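PDB 3AKB: putative calcium binding protein from Streptomyces coelicolor, which binds calcium ions through EF-hand helix-loop-helix motifs and probably takes part in calcium-mediated regulation. Local coordinates for residues Lys31-Glu36 and Thr125-Pro130; Gln58-Ile63 and Asp90-Met95; Met95-Leu100 and Glu153-Phe158. The protein carries 2 engineered substitutions. All blocks are in the same frame, centred on the assembly; numbering follows the deposited sequence.

Interaction 1: residues Lys31-Glu36 and Thr125-Pro130. Engineered in segment 31-36: Met33 (natural residue Leu). With CA (calcium ion), chain J.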
loop_
_atom_site.group_PDB
_atom_site.type_symbol
_atom_site.label_atom_id
_atom_site.label_comp_id
_atom_site.label_asym_id
_atom_site.label_seq_id
_atom_site.Cartn_x
_atom_site.Cartn_y
_atom_site.Cartn_z
ATOM N N LYS A 31 -9.066 -7.510 -0.356
ATOM C CA LYS A 31 -10.462 -7.870 -0.078
ATOM C C LYS A 31 -11.203 -6.660 0.528
ATOM O O LYS A 31 -12.322 -6.323 0.135
ATOM C CB LYS A 31 -10.521 -9.062 0.891
ATOM C CG LYS A 31 -11.928 -9.490 1.207
ATOM C CD LYS A 31 -11.964 -10.687 2.139
ATOM C CE LYS A 31 -12.082 -11.973 1.369
ATOM N NZ LYS A 31 -12.800 -13.030 2.166
ATOM N N ALA A 32 -10.555 -5.985 1.470
ATOM C CA ALA A 32 -11.223 -4.902 2.198
ATOM C C ALA A 32 -11.453 -3.711 1.273
ATOM O O ALA A 32 -12.494 -3.046 1.350
ATOM C CB ALA A 32 -10.415 -4.501 3.445
ATOM N N MET A 33 -10.503 -3.446 0.378
ATOM C CA MET A 33 -10.692 -2.322 -0.537
ATOM C C MET A 33 -11.816 -2.615 -1.534
ATOM O O MET A 33 -12.625 -1.746 -1.836
ATOM C CB MET A 33 -9.406 -1.976 -1.314
ATOM C CG MET A 33 -9.512 -0.658 -2.028
ATOM S SD MET A 33 -8.297 -0.393 -3.410
ATOM C CE MET A 33 -8.947 1.235 -3.939
ATOM N N LEU A 34 -11.849 -3.839 -2.058
ATOM C CA LEU A 34 -12.932 -4.230 -2.947
ATOM C C LEU A 34 -14.295 -4.127 -2.275
ATOM O O LEU A 34 -15.282 -3.696 -2.918
ATOM C CB LEU A 34 -12.691 -5.658 -3.461
ATOM C CG LEU A 34 -11.464 -5.768 -4.362
ATOM C CD1 LEU A 34 -11.173 -7.257 -4.637
ATOM C CD2 LEU A 34 -11.591 -5.002 -5.666
ATOM N N ALA A 35 -14.371 -4.543 -1.011
ATOM C CA ALA A 35 -15.611 -4.449 -0.256
ATOM C C ALA A 35 -16.049 -2.996 -0.056
ATOM O O ALA A 35 -17.251 -2.674 -0.214
ATOM C CB ALA A 35 -15.468 -5.167 1.067
ATOM N N GLU A 36 -15.085 -2.109 0.225
ATOM C CA GLU A 36 -15.377 -0.689 0.432
ATOM C C GLU A 36 -16.037 -0.062 -0.807
ATOM O O GLU A 36 -16.965 0.766 -0.679
ATOM C CB GLU A 36 -14.080 0.058 0.805
ATOM C CG GLU A 36 -14.174 1.590 0.852
ATOM C CD GLU A 36 -15.102 2.081 1.927
ATOM O OE1 GLU A 36 -15.075 1.506 3.036
ATOM O OE2 GLU A 36 -15.881 3.023 1.673
ATOM N N THR A 125 -8.650 4.149 4.481
ATOM C CA THR A 125 -9.333 3.520 5.621
ATOM C C THR A 125 -9.477 2.012 5.421
ATOM O O THR A 125 -9.370 1.233 6.375
ATOM C CB THR A 125 -10.678 4.146 5.984
ATOM O OG1 THR A 125 -11.628 3.935 4.930
ATOM C CG2 THR A 125 -10.508 5.618 6.283
ATOM N N ALA A 126 -9.704 1.591 4.179
ATOM C CA ALA A 126 -9.746 0.146 3.905
ATOM C C ALA A 126 -8.420 -0.517 4.270
ATOM O O ALA A 126 -8.402 -1.680 4.693
ATOM C CB ALA A 126 -10.115 -0.148 2.468
ATOM N N PHE A 127 -7.333 0.241 4.165
ATOM C CA PHE A 127 -5.975 -0.234 4.515
ATOM C C PHE A 127 -5.614 0.059 5.968
ATOM O O PHE A 127 -4.420 0.026 6.336
ATOM C CB PHE A 127 -4.894 0.372 3.586
ATOM C CG PHE A 127 -5.120 0.092 2.128
ATOM C CD1 PHE A 127 -5.686 -1.120 1.727
ATOM C CD2 PHE A 127 -4.785 1.028 1.162
ATOM C CE1 PHE A 127 -5.914 -1.385 0.363
ATOM C CE2 PHE A 127 -5.015 0.779 -0.185
ATOM C CZ PHE A 127 -5.580 -0.435 -0.579
ATOM N N GLY A 128 -6.614 0.368 6.790
ATOM C CA GLY A 128 -6.376 0.467 8.227
ATOM C C GLY A 128 -6.074 1.844 8.793
ATOM O O GLY A 128 -5.850 1.982 9.994
ATOM N N VAL A 129 -6.113 2.871 7.958
ATOM C CA VAL A 129 -5.826 4.226 8.424
ATOM C C VAL A 129 -7.101 4.831 9.030
ATOM O O VAL A 129 -8.157 4.811 8.397
ATOM C CB VAL A 129 -5.263 5.119 7.292
ATOM C CG1 VAL A 129 -4.906 6.532 7.816
ATOM C CG2 VAL A 129 -4.025 4.497 6.685
ATOM N N PRO A 130 -7.032 5.309 10.292
ATOM C CA PRO A 130 -8.213 5.935 10.911
ATOM C C PRO A 130 -8.774 7.073 10.049
ATOM O O PRO A 130 -8.024 7.773 9.373
ATOM C CB PRO A 130 -7.654 6.504 12.214
ATOM C CG PRO A 130 -6.457 5.657 12.519
ATOM C CD PRO A 130 -5.869 5.294 11.208
HETATM CA CA CA J . -13.839 5.397 5.070
HETATM O O HOH W 1 -15.839 3.443 4.877
#
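Met33 and Phe127 meet with their first torsions setting the start of each chain: Met33 has CG anti to its backbone N (chi1 -168°), and Phe127 has CG anti to its carbonyl carbon (chi1 -57°). Met33 CB itself lies 3.9 Å from Phe127 CE1. Beyond CG the Met33 chain is extended, and SD lies beside the ring, 3.9 Å from Phe127 CZ. The sulfur approaches the ring obliquely, a Met-aromatic contact at 5.1 Å from SD to the Phe127 ring centroid. Met33 is an engineered residue, and it also touches helix 89-107 at Ala103, Val106 and Ala107.

Beside this pair the helices come close through small residues. Ala126 points its CB at helix 23-37, 3.8 Å from Met33 CA, while Ala32 CB rests 3.7 Å from Ala126 O. Glu36 CB lies near Ala126 CB, and the chain bends beyond CG. Its OE2 forms a salt bridge with Arg122, and its OE1 accepts a hydrogen bond of 2.8 Å from a water. The same water lies 2.8 Å from a calcium ion that is also bound by Thr125 OG1, which gives the carboxylate an indirect link to the metal at the surface.

Behind Ala126 the chain turns sharply. Gly128, with its positive phi, is the C-prime residue of a Schellman motif, and its N bonds back to Thr125 O. The arrangement is thus a helix C-terminus, closed by its Schellman turn, docked on the flank of a helix that carries Asp25 of an EF-hand calcium site.

Interaction 2: residues Gln58-Ile63 and Asp90-Met95. Engineered in segment 90-95: Met95 (natural residue Ile).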
loop_
_atom_site.group_PDB
_atom_site.type_symbol
_atom_site.label_atom_id
_atom_site.label_comp_id
_atom_site.label_asym_id
_atom_site.label_seq_id
_atom_site.Cartn_x
_atom_site.Cartn_y
_atom_site.Cartn_z
ATOM N N GLN A 58 5.333 -10.376 -3.179
ATOM C CA GLN A 58 6.576 -11.012 -3.652
ATOM C C GLN A 58 7.726 -10.022 -3.650
ATOM O O GLN A 58 8.857 -10.394 -3.341
ATOM C CB GLN A 58 6.428 -11.623 -5.040
ATOM C CG GLN A 58 5.421 -12.769 -5.103
ATOM C CD GLN A 58 5.732 -13.992 -4.213
ATOM O OE1 GLN A 58 4.888 -14.891 -4.065
ATOM N NE2 GLN A 58 6.917 -14.025 -3.608
ATOM N N GLY A 59 7.436 -8.765 -3.962
ATOM C CA GLY A 59 8.486 -7.738 -3.947
ATOM C C GLY A 59 9.013 -7.534 -2.542
ATOM O O GLY A 59 10.220 -7.408 -2.327
ATOM N N LEU A 60 8.110 -7.486 -1.567
ATOM C CA LEU A 60 8.562 -7.273 -0.197
ATOM C C LEU A 60 9.271 -8.501 0.356
ATOM O O LEU A 60 10.324 -8.378 1.008
ATOM C CB LEU A 60 7.397 -6.852 0.713
ATOM C CG LEU A 60 7.781 -6.443 2.135
ATOM C CD1 LEU A 60 8.756 -5.260 2.156
ATOM C CD2 LEU A 60 6.557 -6.155 2.976
ATOM N N ALA A 61 8.684 -9.674 0.126
ATOM C CA ALA A 61 9.284 -10.931 0.564
ATOM C C ALA A 61 10.690 -11.082 -0.026
ATOM O O ALA A 61 11.606 -11.540 0.673
ATOM C CB ALA A 61 8.386 -12.117 0.177
ATOM N N GLY A 62 10.869 -10.681 -1.292
ATOM C CA GLY A 62 12.191 -10.770 -1.953
ATOM C C GLY A 62 13.263 -9.964 -1.238
ATOM O O GLY A 62 14.445 -10.374 -1.173
ATOM N N ILE A 63 12.863 -8.828 -0.683
ATOM C CA ILE A 63 13.765 -7.950 0.064
ATOM C C ILE A 63 13.984 -8.416 1.508
ATOM O O ILE A 63 15.117 -8.396 1.997
ATOM C CB ILE A 63 13.235 -6.496 0.065
ATOM C CG1 ILE A 63 13.424 -5.881 -1.328
ATOM C CG2 ILE A 63 13.891 -5.655 1.167
ATOM C CD1 ILE A 63 12.377 -4.810 -1.704
ATOM N N ASP A 90 12.618 3.814 -5.131
ATOM C CA ASP A 90 11.952 3.879 -6.437
ATOM C C ASP A 90 11.755 2.489 -7.035
ATOM O O ASP A 90 10.717 2.207 -7.630
ATOM C CB ASP A 90 12.760 4.735 -7.423
ATOM C CG ASP A 90 12.521 6.222 -7.253
ATOM O OD1 ASP A 90 12.037 6.649 -6.179
ATOM O OD2 ASP A 90 12.835 6.960 -8.222
ATOM N N ARG A 91 12.763 1.632 -6.899
ATOM C CA ARG A 91 12.647 0.259 -7.392
ATOM C C ARG A 91 11.536 -0.490 -6.640
ATOM O O ARG A 91 10.732 -1.214 -7.245
ATOM C CB ARG A 91 13.988 -0.471 -7.279
ATOM C CG ARG A 91 14.891 -0.321 -8.513
ATOM C CD ARG A 91 15.716 -1.590 -8.703
ATOM N NE ARG A 91 16.981 -1.478 -8.009
ATOM C CZ ARG A 91 17.825 -2.476 -7.770
ATOM N NH1 ARG A 91 17.566 -3.722 -8.158
ATOM N NH2 ARG A 91 18.943 -2.214 -7.117
ATOM N N PHE A 92 11.473 -0.302 -5.326
ATOM C CA PHE A 92 10.401 -0.938 -4.567
ATOM C C PHE A 92 9.033 -0.403 -4.998
ATOM O O PHE A 92 8.107 -1.178 -5.223
ATOM C CB PHE A 92 10.582 -0.777 -3.064
ATOM C CG PHE A 92 9.502 -1.468 -2.258
ATOM C CD1 PHE A 92 9.375 -2.850 -2.278
ATOM C CD2 PHE A 92 8.633 -0.735 -1.480
ATOM C CE1 PHE A 92 8.384 -3.488 -1.519
ATOM C CE2 PHE A 92 7.631 -1.376 -0.705
ATOM C CZ PHE A 92 7.506 -2.755 -0.749
ATOM N N ALA A 93 8.924 0.923 -5.142
ATOM C CA ALA A 93 7.673 1.541 -5.605
ATOM C C ALA A 93 7.242 1.018 -6.967
ATOM O O ALA A 93 6.038 0.860 -7.207
ATOM C CB ALA A 93 7.797 3.051 -5.631
ATOM N N GLU A 94 8.201 0.743 -7.858
ATOM C CA GLU A 94 7.871 0.093 -9.112
ATOM C C GLU A 94 7.276 -1.301 -8.940
ATOM O O GLU A 94 6.408 -1.693 -9.728
ATOM C CB GLU A 94 9.057 0.057 -10.090
ATOM C CG GLU A 94 9.454 1.419 -10.638
ATOM C CD GLU A 94 8.304 2.178 -11.321
ATOM O OE1 GLU A 94 7.527 1.548 -12.074
ATOM O OE2 GLU A 94 8.175 3.401 -11.076
ATOM N N MET A 95 7.728 -2.053 -7.936
ATOM C CA MET A 95 7.138 -3.385 -7.665
ATOM C C MET A 95 5.689 -3.237 -7.187
ATOM O O MET A 95 4.870 -4.142 -7.384
ATOM C CB MET A 95 7.981 -4.171 -6.651
ATOM C CG MET A 95 9.390 -4.469 -7.151
ATOM S SD MET A 95 9.467 -5.915 -8.236
ATOM C CE MET A 95 9.334 -7.346 -7.164
#
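Phe92 is the side chain around which helix 44-64 meets helix 89-107, its ring reaching over to three residues of the other helix. Ile63 touches it first: CD1 lies 3.6 Å from Phe92 CD1, coming in obliquely. Further round the rim, Leu60 CD1 lies 4.0 Å from Phe92 CZ. The backbone of helix 44-64 then meets the ring at its edge, near the ring plane, with Leu60 N 4.0 Å from Phe92 CE1 and Gly59 C close by. Phe92 CB already points toward the neighbouring helix, and CG stands anti to the backbone N (chi1 -178°), which starts the ring on its way to these partners.

One turn on, the engineered Met95 makes the other close approach. Its chain bends at both chi2 and chi3 and folds its terminal methyl back, so that CE comes to 3.3 Å from Gly59 CA, a tight contact. A CB on Gly59 would lie only 3.1 Å from Met95 CB, so the close approach depends on Gly59 having no side chain.

The two helices are the incoming arms of EF-hand-like units: helix 44-64 runs into the calcium loop that starts at Asp65, and helix 89-107 into the one that starts at Asp108. Their short segments approach to 9.9 Å between axes and run roughly antiparallel, at 142°.

A second shell closes round this core. Phe13 of helix 2-13 touches both Leu60 and Phe92, while Leu85 of helix 74-87 lies against Phe92 and Arg84 against Ile63. On the other flank of helix 89-107, Ala93 packs on Val155, Phe158 and Ala159 of helix 151-161.

Interaction 3: residues Met95-Leu100 and Glu153-Phe158. Engineered in segment 95-100: Met95 (natural residue Ile). With CA (calcium ion), chain I.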
loop_
_atom_site.group_PDB
_atom_site.type_symbol
_atom_site.label_atom_id
_atom_site.label_comp_id
_atom_site.label_asym_id
_atom_site.label_seq_id
_atom_site.Cartn_x
_atom_site.Cartn_y
_atom_site.Cartn_z
ATOM N N MET A 95 7.728 -2.053 -7.936
ATOM C CA MET A 95 7.138 -3.385 -7.665
ATOM C C MET A 95 5.689 -3.237 -7.187
ATOM O O MET A 95 4.870 -4.142 -7.384
ATOM C CB MET A 95 7.981 -4.171 -6.651
ATOM C CG MET A 95 9.390 -4.469 -7.151
ATOM S SD MET A 95 9.467 -5.915 -8.236
ATOM C CE MET A 95 9.334 -7.346 -7.164
ATOM N N ALA A 96 5.384 -2.077 -6.604
ATOM C CA ALA A 96 4.006 -1.745 -6.163
ATOM C C ALA A 96 3.112 -1.137 -7.230
ATOM O O ALA A 96 1.891 -0.987 -7.005
ATOM C CB ALA A 96 4.028 -0.808 -4.969
ATOM N N ARG A 97 3.690 -0.732 -8.356
ATOM C CA ARG A 97 2.918 -0.006 -9.341
ATOM C C ARG A 97 1.690 -0.806 -9.839
ATOM O O ARG A 97 0.624 -0.234 -9.968
ATOM C CB ARG A 97 3.790 0.427 -10.535
ATOM C CG ARG A 97 3.081 1.431 -11.410
ATOM C CD ARG A 97 3.913 1.853 -12.617
ATOM N NE ARG A 97 4.961 2.791 -12.219
ATOM C CZ ARG A 97 4.820 4.105 -12.142
ATOM N NH1 ARG A 97 3.662 4.683 -12.394
ATOM N NH2 ARG A 97 5.858 4.846 -11.797
ATOM N N PRO A 98 1.823 -2.122 -10.115
ATOM C CA PRO A 98 0.595 -2.839 -10.536
ATOM C C PRO A 98 -0.520 -2.785 -9.495
ATOM O O PRO A 98 -1.694 -2.557 -9.857
ATOM C CB PRO A 98 1.091 -4.277 -10.756
ATOM C CG PRO A 98 2.557 -4.033 -11.154
ATOM C CD PRO A 98 3.021 -2.979 -10.215
ATOM N N PHE A 99 -0.162 -2.946 -8.220
ATOM C CA PHE A 99 -1.150 -2.802 -7.147
ATOM C C PHE A 99 -1.755 -1.395 -7.134
ATOM O O PHE A 99 -2.973 -1.223 -7.067
ATOM C CB PHE A 99 -0.530 -3.096 -5.776
ATOM C CG PHE A 99 -1.479 -2.863 -4.620
ATOM C CD1 PHE A 99 -2.531 -3.745 -4.382
ATOM C CD2 PHE A 99 -1.318 -1.760 -3.780
ATOM C CE1 PHE A 99 -3.417 -3.532 -3.313
ATOM C CE2 PHE A 99 -2.195 -1.552 -2.708
ATOM C CZ PHE A 99 -3.232 -2.436 -2.479
ATOM N N LEU A 100 -0.898 -0.384 -7.173
ATOM C CA LEU A 100 -1.385 0.996 -7.096
ATOM C C LEU A 100 -2.238 1.381 -8.312
ATOM O O LEU A 100 -3.259 2.052 -8.183
ATOM C CB LEU A 100 -0.214 1.961 -6.884
ATOM C CG LEU A 100 0.576 1.759 -5.577
ATOM C CD1 LEU A 100 1.859 2.605 -5.605
ATOM C CD2 LEU A 100 -0.255 2.109 -4.355
ATOM N N GLU A 153 0.984 10.947 -8.584
ATOM C CA GLU A 153 1.021 11.435 -7.198
ATOM C C GLU A 153 1.268 10.286 -6.222
ATOM O O GLU A 153 2.136 10.393 -5.348
ATOM C CB GLU A 153 -0.252 12.234 -6.853
ATOM C CG GLU A 153 -0.292 13.606 -7.600
ATOM C CD GLU A 153 -1.633 14.321 -7.598
ATOM O OE1 GLU A 153 -2.679 13.652 -7.572
ATOM O OE2 GLU A 153 -1.674 15.587 -7.653
ATOM N N ILE A 154 0.547 9.172 -6.377
ATOM C CA ILE A 154 0.668 8.099 -5.390
ATOM C C ILE A 154 1.940 7.259 -5.477
ATOM O O ILE A 154 2.421 6.791 -4.449
ATOM C CB ILE A 154 -0.598 7.210 -5.291
ATOM C CG1 ILE A 154 -0.821 6.336 -6.533
ATOM C CG2 ILE A 154 -1.834 8.053 -5.032
ATOM C CD1 ILE A 154 -1.953 5.318 -6.329
ATOM N N VAL A 155 2.484 7.044 -6.671
ATOM C CA VAL A 155 3.652 6.175 -6.728
ATOM C C VAL A 155 4.870 6.786 -6.016
ATOM O O VAL A 155 5.457 6.133 -5.159
ATOM C CB VAL A 155 3.948 5.632 -8.155
ATOM C CG1 VAL A 155 5.195 4.753 -8.164
ATOM C CG2 VAL A 155 2.748 4.825 -8.652
ATOM N N PRO A 156 5.225 8.063 -6.314
ATOM C CA PRO A 156 6.324 8.653 -5.524
ATOM C C PRO A 156 5.992 8.851 -4.033
ATOM O O PRO A 156 6.882 8.753 -3.186
ATOM C CB PRO A 156 6.566 10.007 -6.203
ATOM C CG PRO A 156 5.347 10.301 -6.930
ATOM C CD PRO A 156 4.750 8.988 -7.360
ATOM N N ALA A 157 4.725 9.100 -3.692
ATOM C CA ALA A 157 4.356 9.181 -2.254
ATOM C C ALA A 157 4.577 7.835 -1.552
ATOM O O ALA A 157 5.017 7.782 -0.404
ATOM C CB ALA A 157 2.926 9.621 -2.084
ATOM N N PHE A 158 4.269 6.750 -2.255
ATOM C CA PHE A 158 4.464 5.415 -1.721
ATOM C C PHE A 158 5.974 5.193 -1.512
ATOM O O PHE A 158 6.385 4.754 -0.434
ATOM C CB PHE A 158 3.845 4.401 -2.691
ATOM C CG PHE A 158 4.024 2.958 -2.286
ATOM C CD1 PHE A 158 2.978 2.268 -1.681
ATOM C CD2 PHE A 158 5.222 2.278 -2.559
ATOM C CE1 PHE A 158 3.139 0.937 -1.293
ATOM C CE2 PHE A 158 5.384 0.939 -2.193
ATOM C CZ PHE A 158 4.339 0.272 -1.572
HETATM CA CA CA I . -4.035 15.918 -8.154
HETATM O O HOH W 2 -3.823 15.309 -10.321
#
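From CB to the tip of its ring, Phe158 meets first Leu100 and then Ala96. Its CB lies 4.0 Å from Leu100 CD1, and the same methyl stays close to CG and CD1 as the ring begins, crossing it obliquely. CG is anti to the backbone N (chi1 178°), and the far side of the ring meets Ala96, whose CB sits 3.5 Å from Phe158 CE2 and 3.6 Å from Phe158 CZ. That methyl lies over one face near the rim, a CH-pi contact. An alanine in place of Phe158 would probably leave Ala96 CB without its aromatic cover and open a gap beside the Leu100 methyls.

The segment starts with Glu153, which closes a canonical EF-hand loop in its twelfth position: OE1 and OE2 both bind calcium, OE2 at 2.4 Å, alongside Asp142, Asp144, Asp146 and the backbone O of Lys148.

Leu100 also packs on Ile154, CB lying 3.8 Å from Ile154 CD1, as the two chains slide past each other in opposite directions. Val155 and Arg97 cross at about a right angle, and Val155 CG1 lies over one face of the guanidinium, 3.7 Å from Arg97 NH2. Salt bridges to Glu94 and Glu151 hold that guanidinium.

How the interactions relate
Helix 89-107 carries one side of interactions 2 and 3 and is touched by Met33 and Phe127 of interaction 1. Interactions 2 and 3 are built on successive turns of it and share Met95; their centres are 11 Å apart, and Phe92 CE2 lies 3.6 Å from Phe158 CE2, so these two rings touch. Interaction 1 lies across the chain's centre, about 17 Å from interaction 3 between centres, yet Phe127 CZ is 3.6 Å from Phe99 CZ. Interactions 1 and 2 do not touch, their nearest atoms being about 13 Å apart. Calcium is bound at the margins of interactions 1 and 3, by Thr125 and Glu153, while the side chain of Leu60 in interaction 2 lies about 10 Å from a bound calcium ion.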